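Local coordinates for protein K41043 (Homo sapiens, PDB 6KBR) that probably inhibits serine proteases, being a SPINK2-type Kazal inhibitor domain, seen here bound to another protein, at residues Tyr37-Glu40 with Cys41-Cys44. Sequence-based numbering, arbitrary orientation.
Sequences YANE and CTLC
Asn-39 and Thr-42 meet nearly at right angles where the loop after strand 36-37 turns into helix 40-50, and Asn-39 is the N-cap of that helix. Its OD1 takes two bonds from one residue. Thr-42 N approaches Asn-39 OD1 at 2.9 Å, nearly end-on to the side-chain C=O, with an N-H...O angle of 139°. Thr-42 OG1 gives its proton to Asn-39 OD1 at 2.5 Å, a short bond, from a position 40° out of the amide plane. The torsions account for this fork: CG of Asn-39 stands between its own N and carbonyl carbon (chi1 48°), which turns the amide over the first helical turn, while OG1 of Thr-42 lies beside its backbone N, bringing both donors to the same oxygen. At the other end of the amide, ND2 donates to the backbone O of Met-25 and weakly to that of Asn-23, in the loop between strands 22-23 and 29-31, consistent with the Kazal arrangement in which an asparagine at the helix start braces the reactive-site loop.

Behind the cap, the backbone begins its helical pattern: Leu-43 N reaches Asn-39 O at 3.2 Å, and Cys-44 N reaches Glu-40 O at 3.0 Å. Leu-43 also crosses Tyr-37 at about a right angle. Its CD1 sits over one ring face, 3.8 Å from the centroid and off-centre toward CD1 and CE1 of the tyrosine, a CH-pi contact; the phenol OH bonds Asp-33. Disulfides from Cys-41 to Cys-22 and from Cys-44 to Cys-14 fasten the same turn covalently. An alanine in place of Asn-39 would probably leave the Thr-42 N and OG1 donors without their shared acceptor and the loop carbonyl of Met-25 without its amide donor. One amide thus caps the helix with its oxygen and holds the loop at Met-25 with its nitrogen, setting the two relative to each other.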
loop_
_atom_site.group_PDB
_atom_site.type_symbol
_atom_site.label_atom_id
_atom_site.label_comp_id
_atom_site.label_asym_id
_atom_site.label_seq_id
_atom_site.Cartn_x
_atom_site.Cartn_y
_atom_site.Cartn_z
ATOM N N TYR B 37 7.423 -11.501 10.814
ATOM C CA TYR B 37 7.695 -10.182 10.271
ATOM C C TYR B 37 6.856 -9.966 9.012
ATOM O O TYR B 37 6.761 -10.868 8.201
ATOM C CB TYR B 37 9.229 -10.000 10.026
ATOM C CG TYR B 37 9.898 -9.901 11.364
ATOM C CD1 TYR B 37 10.316 -11.043 12.029
ATOM C CD2 TYR B 37 9.992 -8.666 12.033
ATOM C CE1 TYR B 37 10.834 -10.984 13.316
ATOM C CE2 TYR B 37 10.508 -8.577 13.312
ATOM C CZ TYR B 37 10.937 -9.761 13.968
ATOM O OH TYR B 37 11.519 -9.694 15.237
ATOM N N ALA B 38 6.238 -8.779 8.888
ATOM C CA ALA B 38 5.391 -8.439 7.716
ATOM C C ALA B 38 6.087 -8.663 6.346
ATOM O O ALA B 38 5.466 -9.018 5.373
ATOM C CB ALA B 38 4.862 -7.012 7.807
ATOM N N ASN B 39 7.371 -8.442 6.306
ATOM C CA ASN B 39 8.168 -8.759 5.160
ATOM C C ASN B 39 9.628 -8.843 5.556
ATOM O O ASN B 39 9.971 -8.500 6.672
ATOM C CB ASN B 39 7.939 -7.743 4.036
ATOM C CG ASN B 39 8.019 -6.305 4.511
ATOM O OD1 ASN B 39 8.964 -5.905 5.202
ATOM N ND2 ASN B 39 7.052 -5.507 4.103
ATOM N N GLU B 40 10.467 -9.312 4.660
ATOM C CA GLU B 40 11.876 -9.524 4.984
ATOM C C GLU B 40 12.577 -8.214 5.279
ATOM O O GLU B 40 13.468 -8.178 6.102
ATOM C CB GLU B 40 12.621 -10.262 3.854
ATOM C CG GLU B 40 14.033 -10.738 4.263
ATOM C CD GLU B 40 14.565 -11.857 3.308
ATOM O OE1 GLU B 40 13.738 -12.688 2.808
ATOM O OE2 GLU B 40 15.804 -11.872 3.094
ATOM N N CYS B 41 12.188 -7.145 4.605
ATOM C CA CYS B 41 12.780 -5.858 4.837
ATOM C C CYS B 41 12.546 -5.428 6.294
ATOM O O CYS B 41 13.475 -4.898 6.941
ATOM C CB CYS B 41 12.277 -4.830 3.831
ATOM S SG CYS B 41 12.984 -3.164 4.019
ATOM N N THR B 42 11.361 -5.749 6.816
ATOM C CA THR B 42 10.972 -5.388 8.199
ATOM C C THR B 42 11.779 -6.167 9.243
ATOM O O THR B 42 12.181 -5.614 10.298
ATOM C CB THR B 42 9.473 -5.555 8.388
ATOM O OG1 THR B 42 8.810 -4.709 7.439
ATOM C CG2 THR B 42 9.026 -5.133 9.730
ATOM N N LEU B 43 12.036 -7.435 8.925
ATOM C CA LEU B 43 12.929 -8.262 9.734
ATOM C C LEU B 43 14.277 -7.606 9.791
ATOM O O LEU B 43 14.845 -7.425 10.870
ATOM C CB LEU B 43 13.052 -9.686 9.145
ATOM C CG LEU B 43 13.963 -10.679 9.857
ATOM C CD1 LEU B 43 13.852 -10.593 11.362
ATOM C CD2 LEU B 43 13.656 -12.079 9.411
ATOM N N CYS B 44 14.803 -7.268 8.620
ATOM C CA CYS B 44 16.094 -6.566 8.519
ATOM C C CYS B 44 16.193 -5.259 9.359
ATOM O O CYS B 44 17.197 -5.006 10.021
ATOM C CB CYS B 44 16.451 -6.299 7.041
ATOM S SG CYS B 44 16.836 -7.819 6.179
#